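Local coordinates for protein enoyl-CoA hydratase (Mycobacterium avium, PDB 3OC7) that probably hydrates the double bond of enoyl-CoA thioesters in fatty acid metabolism, at residues V127-F141 and K177-M191. Numbering follows the deposited sequence.
Sequences VGACDIAVAGPRSSF and KFDARRAEEIGLITM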
ATOM      1  N   VAL A 127      18.763   1.665  -1.466  1.00  9.82           N
ATOM      2  CA  VAL A 127      17.731   1.476  -2.505  1.00  9.85           C
ATOM      3  C   VAL A 127      16.376   2.060  -2.033  1.00  9.57           C
ATOM      4  O   VAL A 127      15.693   2.772  -2.798  1.00  9.71           O
ATOM      5  CB  VAL A 127      17.604  -0.047  -2.924  1.00  9.87           C
ATOM      6  CG1 VAL A 127      16.457  -0.259  -3.924  1.00 10.84           C
ATOM      7  CG2 VAL A 127      18.951  -0.604  -3.491  1.00 12.18           C
ATOM      8  N   GLY A 128      15.969   1.730  -0.802  1.00  8.52           N
ATOM      9  CA  GLY A 128      14.722   2.275  -0.227  1.00  8.81           C
ATOM     10  C   GLY A 128      14.652   3.797  -0.101  1.00  8.53           C
ATOM     11  O   GLY A 128      13.589   4.400  -0.367  1.00  8.81           O
ATOM     12  N   ALA A 129      15.786   4.437   0.225  1.00  8.97           N
ATOM     13  CA  ALA A 129      15.837   5.911   0.418  1.00  8.75           C
ATOM     14  C   ALA A 129      15.700   6.712  -0.887  1.00  8.97           C
ATOM     15  O   ALA A 129      15.188   7.843  -0.869  1.00  8.96           O
ATOM     16  CB  ALA A 129      17.130   6.327   1.173  1.00  9.74           C
ATOM     17  N   CYS A 130      16.184   6.155  -2.007  1.00  8.06           N
ATOM     18  CA  CYS A 130      16.083   6.853  -3.318  1.00  8.24           C
ATOM     19  C   CYS A 130      14.601   7.091  -3.729  1.00  8.43           C
ATOM     20  O   CYS A 130      13.720   6.271  -3.436  1.00  8.54           O
ATOM     21  CB  CYS A 130      16.880   6.102  -4.400  1.00  8.07           C
ATOM     22  SG  CYS A 130      18.710   6.137  -4.172  1.00 10.16           S
ATOM     23  N   ASP A 131      14.335   8.199  -4.437  1.00  8.10           N
ATOM     24  CA  ASP A 131      12.967   8.492  -4.910  1.00  8.58           C
ATOM     25  C   ASP A 131      12.495   7.544  -6.042  1.00  8.28           C
ATOM     26  O   ASP A 131      11.311   7.141  -6.079  1.00  8.68           O
ATOM     27  CB  ASP A 131      12.879   9.968  -5.346  1.00  9.36           C
ATOM     28  CG  ASP A 131      13.332  10.902  -4.257  1.00  8.71           C
ATOM     29  OD1 ASP A 131      12.561  11.086  -3.291  1.00  8.69           O
ATOM     30  OD2 ASP A 131      14.468  11.425  -4.351  1.00  9.40           O
ATOM     31  N   ILE A 132      13.422   7.198  -6.939  1.00  8.10           N
ATOM     32  CA  ILE A 132      13.203   6.298  -8.100  1.00  8.29           C
ATOM     33  C   ILE A 132      14.367   5.290  -8.126  1.00  7.78           C
ATOM     34  O   ILE A 132      15.492   5.658  -7.760  1.00  8.72           O
ATOM     35  CB  ILE A 132      13.134   7.109  -9.445  1.00  8.26           C
ATOM     36  CG1 ILE A 132      11.996   8.152  -9.401  1.00  9.19           C
ATOM     37  CG2 ILE A 132      12.984   6.167 -10.664  1.00  9.41           C
ATOM     38  CD1 ILE A 132      11.980   9.187 -10.576  1.00 10.76           C
ATOM     39  N   ALA A 133      14.095   4.021  -8.483  1.00  7.56           N
ATOM     40  CA  ALA A 133      15.155   2.994  -8.597  1.00  7.92           C
ATOM     41  C   ALA A 133      14.917   2.078  -9.816  1.00  8.25           C
ATOM     42  O   ALA A 133      13.790   1.578 -10.026  1.00  8.66           O
ATOM     43  CB  ALA A 133      15.264   2.162  -7.312  1.00  8.94           C
ATOM     44  N   VAL A 134      15.974   1.872 -10.608  1.00  9.05           N
ATOM     45  CA  VAL A 134      15.954   0.998 -11.810  1.00  9.10           C
ATOM     46  C   VAL A 134      17.005  -0.120 -11.678  1.00  9.69           C
ATOM     47  O   VAL A 134      18.141   0.158 -11.274  1.00 10.30           O
ATOM     48  CB  VAL A 134      16.208   1.832 -13.132  1.00  9.43           C
ATOM     49  CG1 VAL A 134      15.963   1.008 -14.422  1.00 11.55           C
ATOM     50  CG2 VAL A 134      15.363   3.113 -13.131  1.00 10.73           C
ATOM     51  N   ALA A 135      16.624  -1.364 -11.997  1.00 10.19           N
ATOM     52  CA  ALA A 135      17.584  -2.491 -11.942  1.00 10.26           C
ATOM     53  C   ALA A 135      17.647  -3.342 -13.220  1.00 10.81           C
ATOM     54  O   ALA A 135      16.604  -3.676 -13.821  1.00 11.16           O
ATOM     55  CB  ALA A 135      17.296  -3.400 -10.744  1.00 10.57           C
ATOM     56  N   GLY A 136      18.877  -3.698 -13.607  1.00 11.14           N
ATOM     57  CA  GLY A 136      19.147  -4.480 -14.828  1.00 12.62           C
ATOM     58  C   GLY A 136      19.289  -5.988 -14.599  1.00 12.95           C
ATOM     59  O   GLY A 136      19.109  -6.468 -13.457  1.00 12.31           O
ATOM     60  N   PRO A 137      19.628  -6.754 -15.676  1.00 13.29           N
ATOM     61  CA  PRO A 137      19.542  -8.235 -15.673  1.00 13.43           C
ATOM     62  C   PRO A 137      20.566  -9.014 -14.818  1.00 14.47           C
ATOM     63  O   PRO A 137      20.375 -10.217 -14.615  1.00 15.78           O
ATOM     64  CB  PRO A 137      19.658  -8.609 -17.171  1.00 14.21           C
ATOM     65  CG  PRO A 137      20.459  -7.484 -17.768  1.00 14.31           C
ATOM     66  CD  PRO A 137      20.069  -6.232 -16.984  1.00 13.39           C
ATOM     67  N   ARG A 138      21.619  -8.361 -14.326  1.00 14.39           N
ATOM     68  CA  ARG A 138      22.561  -9.001 -13.395  1.00 15.74           C
ATOM     69  C   ARG A 138      22.142  -8.908 -11.925  1.00 15.93           C
ATOM     70  O   ARG A 138      22.812  -9.481 -11.055  1.00 17.41           O
ATOM     71  CB  ARG A 138      23.963  -8.392 -13.529  1.00 16.30           C
ATOM     72  CG  ARG A 138      24.557  -8.423 -14.933  1.00 16.92           C
ATOM     73  CD  ARG A 138      26.040  -8.117 -14.908  1.00 18.34           C
ATOM     74  NE  ARG A 138      26.360  -6.926 -14.127  1.00 19.06           N
ATOM     75  CZ  ARG A 138      27.589  -6.447 -13.943  1.00 18.64           C
ATOM     76  NH1 ARG A 138      28.642  -7.049 -14.506  1.00 19.46           N
ATOM     77  NH2 ARG A 138      27.769  -5.364 -13.188  1.00 18.61           N
ATOM     78  N   SER A 139      21.048  -8.208 -11.641  1.00 15.24           N
ATOM     79  CA  SER A 139      20.680  -7.871 -10.254  1.00 14.06           C
ATOM     80  C   SER A 139      20.137  -9.069  -9.451  1.00 14.13           C
ATOM     81  O   SER A 139      19.451  -9.943 -10.004  1.00 14.81           O
ATOM     82  CB  SER A 139      19.653  -6.719 -10.242  1.00 14.05           C
ATOM     83  OG  SER A 139      20.127  -5.574 -10.953  1.00 12.95           O
ATOM     84  N   SER A 140      20.446  -9.112  -8.151  1.00 13.21           N
ATOM     85  CA  SER A 140      19.799 -10.066  -7.212  1.00 13.49           C
ATOM     86  C   SER A 140      19.583  -9.418  -5.832  1.00 12.48           C
ATOM     87  O   SER A 140      20.334  -8.488  -5.466  1.00 12.84           O
ATOM     88  CB  SER A 140      20.589 -11.390  -7.064  1.00 14.02           C
ATOM     89  OG  SER A 140      21.608 -11.299  -6.074  1.00 16.53           O
ATOM     90  N   PHE A 141      18.590  -9.925  -5.069  1.00 11.82           N
ATOM     91  CA  PHE A 141      18.179  -9.381  -3.763  1.00 11.12           C
ATOM     92  C   PHE A 141      17.879 -10.538  -2.767  1.00 11.00           C
ATOM     93  O   PHE A 141      17.193 -11.511  -3.141  1.00 11.18           O
ATOM     94  CB  PHE A 141      16.894  -8.527  -3.934  1.00 10.37           C
ATOM     95  CG  PHE A 141      16.974  -7.461  -5.035  1.00 10.94           C
ATOM     96  CD1 PHE A 141      16.704  -7.778  -6.379  1.00 10.76           C
ATOM     97  CD2 PHE A 141      17.315  -6.139  -4.724  1.00 10.64           C
ATOM     98  CE1 PHE A 141      16.790  -6.797  -7.386  1.00 11.70           C
ATOM     99  CE2 PHE A 141      17.386  -5.151  -5.722  1.00 11.66           C
ATOM    100  CZ  PHE A 141      17.141  -5.471  -7.041  1.00 11.85           C
ATOM    101  N   LYS A 177      16.020 -15.647  -2.170  1.00 13.38           N
ATOM    102  CA  LYS A 177      16.620 -14.788  -3.191  1.00 13.69           C
ATOM    103  C   LYS A 177      15.624 -14.509  -4.328  1.00 13.52           C
ATOM    104  O   LYS A 177      14.897 -15.418  -4.761  1.00 15.43           O
ATOM    105  CB  LYS A 177      17.879 -15.456  -3.766  1.00 14.37           C
ATOM    106  CG  LYS A 177      18.742 -14.536  -4.641  1.00 17.21           C
ATOM    107  CD  LYS A 177      19.899 -15.289  -5.318  1.00 22.49           C
ATOM    108  CE  LYS A 177      20.933 -15.765  -4.331  1.00 27.21           C
ATOM    109  NZ  LYS A 177      21.945 -16.614  -5.028  1.00 28.22           N
ATOM    110  N   PHE A 178      15.614 -13.275  -4.837  1.00 13.00           N
ATOM    111  CA  PHE A 178      14.728 -12.877  -5.953  1.00 12.39           C
ATOM    112  C   PHE A 178      15.370 -11.899  -6.964  1.00 12.51           C
ATOM    113  O   PHE A 178      16.438 -11.336  -6.681  1.00 12.89           O
ATOM    114  CB  PHE A 178      13.355 -12.377  -5.430  1.00 12.65           C
ATOM    115  CG  PHE A 178      13.421 -11.186  -4.468  1.00 11.65           C
ATOM    116  CD1 PHE A 178      13.644 -11.381  -3.093  1.00 12.23           C
ATOM    117  CD2 PHE A 178      13.232  -9.875  -4.934  1.00 11.03           C
ATOM    118  CE1 PHE A 178      13.679 -10.311  -2.210  1.00 12.18           C
ATOM    119  CE2 PHE A 178      13.275  -8.788  -4.045  1.00 10.81           C
ATOM    120  CZ  PHE A 178      13.495  -9.009  -2.690  1.00 12.37           C
ATOM    121  N   ASP A 179      14.720 -11.718  -8.126  1.00 13.24           N
ATOM    122  CA  ASP A 179      15.272 -10.919  -9.254  1.00 12.87           C
ATOM    123  C   ASP A 179      14.634  -9.513  -9.425  1.00 12.06           C
ATOM    124  O   ASP A 179      13.765  -9.119  -8.626  1.00 11.65           O
ATOM    125  CB  ASP A 179      15.245 -11.722 -10.578  1.00 13.49           C
ATOM    126  CG  ASP A 179      13.809 -12.088 -11.040  1.00 15.14           C
ATOM    127  OD1 ASP A 179      12.826 -11.463 -10.583  1.00 15.67           O
ATOM    128  OD2 ASP A 179      13.652 -13.010 -11.886  1.00 18.41           O
ATOM    129  N   ALA A 180      15.058  -8.784 -10.468  1.00 11.99           N
ATOM    130  CA  ALA A 180      14.545  -7.424 -10.752  1.00 11.73           C
ATOM    131  C   ALA A 180      13.032  -7.343 -11.022  1.00 11.43           C
ATOM    132  O   ALA A 180      12.365  -6.414 -10.544  1.00 11.45           O
ATOM    133  CB  ALA A 180      15.334  -6.770 -11.904  1.00 12.13           C
ATOM    134  N   ARG A 181      12.503  -8.291 -11.803  1.00 11.41           N
ATOM    135  CA  ARG A 181      11.067  -8.366 -12.088  1.00 11.38           C
ATOM    136  C   ARG A 181      10.227  -8.496 -10.796  1.00 10.78           C
ATOM    137  O   ARG A 181       9.211  -7.781 -10.607  1.00 10.89           O
ATOM    138  CB  ARG A 181      10.791  -9.509 -13.080  1.00 12.35           C
ATOM    139  N   ARG A 182      10.641  -9.392  -9.897  1.00 10.75           N
ATOM    140  CA  ARG A 182       9.968  -9.542  -8.589  1.00 10.39           C
ATOM    141  C   ARG A 182      10.117  -8.269  -7.725  1.00  9.63           C
ATOM    142  O   ARG A 182       9.122  -7.810  -7.114  1.00 10.68           O
ATOM    143  CB  ARG A 182      10.454 -10.803  -7.844  1.00 11.46           C
ATOM    144  CG  ARG A 182       9.761 -11.136  -6.485  1.00 12.37           C
ATOM    145  CD  ARG A 182       8.223 -11.293  -6.519  1.00 16.22           C
ATOM    146  NE  ARG A 182       7.750 -12.244  -7.523  1.00 18.04           N
ATOM    147  CZ  ARG A 182       7.672 -13.565  -7.360  1.00 21.78           C
ATOM    148  NH1 ARG A 182       8.053 -14.149  -6.227  1.00 22.49           N
ATOM    149  NH2 ARG A 182       7.220 -14.317  -8.356  1.00 24.13           N
ATOM    150  N   ALA A 183      11.303  -7.650  -7.743  1.00  9.19           N
ATOM    151  CA  ALA A 183      11.523  -6.394  -7.016  1.00  8.96           C
ATOM    152  C   ALA A 183      10.563  -5.245  -7.476  1.00  8.96           C
ATOM    153  O   ALA A 183      10.057  -4.465  -6.641  1.00  9.53           O
ATOM    154  CB  ALA A 183      13.015  -5.975  -7.077  1.00  8.62           C
ATOM    155  N   GLU A 184      10.274  -5.168  -8.785  1.00  8.91           N
ATOM    156  CA  GLU A 184       9.300  -4.208  -9.306  1.00 10.08           C
ATOM    157  C   GLU A 184       7.878  -4.521  -8.811  1.00  9.76           C
ATOM    158  O   GLU A 184       7.167  -3.630  -8.340  1.00 10.84           O
ATOM    159  CB  GLU A 184       9.345  -4.144 -10.848  1.00  9.77           C
ATOM    160  CG  GLU A 184       8.352  -3.132 -11.490  1.00 11.94           C
ATOM    161  CD  GLU A 184       8.233  -3.236 -13.011  1.00 14.26           C
ATOM    162  OE1 GLU A 184       9.244  -3.406 -13.725  1.00 14.28           O
ATOM    163  OE2 GLU A 184       7.085  -3.150 -13.512  1.00 21.39           O
ATOM    164  N   GLU A 185       7.475  -5.792  -8.915  1.00 10.17           N
ATOM    165  CA  GLU A 185       6.144  -6.244  -8.458  1.00 10.94           C
ATOM    166  C   GLU A 185       5.812  -5.858  -7.001  1.00 10.00           C
ATOM    167  O   GLU A 185       4.658  -5.449  -6.717  1.00 10.96           O
ATOM    168  CB  GLU A 185       5.973  -7.773  -8.643  1.00 11.30           C
ATOM    169  CG  GLU A 185       5.839  -8.263 -10.105  1.00 14.72           C
ATOM    170  CD  GLU A 185       6.027  -9.775 -10.285  1.00 20.50           C
ATOM    171  OE1 GLU A 185       6.014 -10.531  -9.287  1.00 22.53           O
ATOM    172  OE2 GLU A 185       6.190 -10.216 -11.452  1.00 24.20           O
ATOM    173  N   ILE A 186       6.803  -5.963  -6.102  1.00 10.32           N
ATOM    174  CA  ILE A 186       6.594  -5.765  -4.651  1.00 10.54           C
ATOM    175  C   ILE A 186       6.847  -4.330  -4.122  1.00  9.74           C
ATOM    176  O   ILE A 186       6.553  -4.039  -2.941  1.00 10.34           O
ATOM    177  CB  ILE A 186       7.410  -6.799  -3.797  1.00  9.63           C
ATOM    178  CG1 ILE A 186       8.924  -6.541  -3.870  1.00  9.54           C
ATOM    179  CG2 ILE A 186       7.065  -8.237  -4.232  1.00 11.16           C
ATOM    180  CD1 ILE A 186       9.774  -7.401  -2.891  1.00 12.24           C
ATOM    181  N   GLY A 187       7.412  -3.452  -4.960  1.00  9.26           N
ATOM    182  CA  GLY A 187       7.653  -2.056  -4.549  1.00  8.40           C
ATOM    183  C   GLY A 187       9.086  -1.763  -4.106  1.00  7.85           C
ATOM    184  O   GLY A 187       9.393  -0.612  -3.718  1.00  8.46           O
ATOM    185  N   LEU A 188       9.989  -2.753  -4.168  1.00  8.81           N
ATOM    186  CA  LEU A 188      11.405  -2.509  -3.780  1.00  9.19           C
ATOM    187  C   LEU A 188      12.124  -1.579  -4.783  1.00  9.11           C
ATOM    188  O   LEU A 188      12.957  -0.742  -4.377  1.00  9.16           O
ATOM    189  CB  LEU A 188      12.178  -3.824  -3.590  1.00  9.49           C
ATOM    190  CG  LEU A 188      13.673  -3.699  -3.231  1.00 10.21           C
ATOM    191  CD1 LEU A 188      13.901  -2.919  -1.919  1.00 12.29           C
ATOM    192  CD2 LEU A 188      14.344  -5.057  -3.145  1.00 12.83           C
ATOM    193  N   ILE A 189      11.810  -1.733  -6.077  1.00  8.32           N
ATOM    194  CA  ILE A 189      12.288  -0.805  -7.141  1.00  8.76           C
ATOM    195  C   ILE A 189      11.113  -0.259  -7.942  1.00  8.69           C
ATOM    196  O   ILE A 189       9.984  -0.781  -7.836  1.00  9.55           O
ATOM    197  CB  ILE A 189      13.367  -1.470  -8.098  1.00  8.27           C
ATOM    198  CG1 ILE A 189      12.729  -2.598  -8.933  1.00  8.61           C
ATOM    199  CG2 ILE A 189      14.593  -1.962  -7.293  1.00 10.51           C
ATOM    200  CD1 ILE A 189      13.665  -3.279  -9.945  1.00  9.92           C
ATOM    201  N   THR A 190      11.373   0.782  -8.736  1.00  8.36           N
ATOM    202  CA  THR A 190      10.367   1.383  -9.642  1.00  9.02           C
ATOM    203  C   THR A 190      10.153   0.565 -10.926  1.00  9.24           C
ATOM    204  O   THR A 190       8.997   0.379 -11.375  1.00 10.56           O
ATOM    205  CB  THR A 190      10.752   2.851 -10.018  1.00  9.21           C
ATOM    206  OG1 THR A 190      11.180   3.569  -8.840  1.00  9.50           O
ATOM    207  CG2 THR A 190       9.585   3.592 -10.691  1.00 10.58           C
ATOM    208  N   MET A 191      11.254   0.117 -11.535  1.00 10.73           N
ATOM    209  CA  MET A 191      11.185  -0.648 -12.789  1.00 11.97           C
ATOM    210  C   MET A 191      12.393  -1.538 -13.049  1.00 11.52           C
ATOM    211  O   MET A 191      13.539  -1.167 -12.753  1.00 10.72           O
ATOM    212  CB  MET A 191      10.960   0.276 -13.986  1.00 14.76           C
ATOM    213  CG  MET A 191      11.824   1.507 -14.041  1.00 17.79           C
ATOM    214  SD  MET A 191      11.503   2.588 -15.472  1.00 28.72           S
ATOM    215  CE  MET A 191      12.263   1.621 -16.741  1.00 18.90           C
TER
HETATM  216  O   HOH W   1       9.663   5.665  -7.857  1.00  8.24           O
HETATM  217  O   HOH W   2      17.453  -9.561 -12.040  1.00 12.67           O
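Phe-141 and Phe-178 form the single antiparallel bridge of this contact, a hydrogen-bonded pair in which Phe-141 N donates to Phe-178 O and Phe-178 N returns the bond to Phe-141 O at 2.9 Å. Their rings are nearly parallel, with planes at 18°, but slid so far apart that they barely overlap. Over one face of the Phe-178 ring lie the CB of Phe-141, 3.8 Å from the centroid in a CH-pi contact, and Phe-141 O. With CG of Phe-178 set between its own N and carbonyl carbon (chi1 58°), the ring folds back across the bridge to receive that CB. The Phe-141 ring turns inward: Ala-183 CB sits over one face, Phe-178 O meets its edge in plane, and Leu-188 CD2 approaches Phe-141 CD2 obliquely at 3.5 Å. Ile-189 carries the apolar layer onward, its CD1 3.7 Å from Ala-135 CB, while Ala-180 CB packs against Ala-135 CB.

At the other end Thr-190 grips Ala-133 twice. Its OG1 takes the N-H of Ala-133 at 3.0 Å in a nearly straight bond (168°), and its own N reaches a lone pair of Ala-133 O, which also accepts from Met-191 N. Met-191 O then accepts from Ala-135 N, and the Met-191 side chain runs alongside Val-134, CG to CG2 4.0 Å.

These bonds add strand 191-192, outermost in the sheet within this chain, in parallel to strand 132-135, whose other neighbour is the parallel strand 111-115; helix 196-208 covers Val-134 and Met-191. In the crotonase fold the contact ties this sheet edge and the outermost strand 140-142 of the three-stranded sheet to helix 180-186, while Arg-166 of a second subunit bonds to the carbonyls of Val-127 and Leu-188.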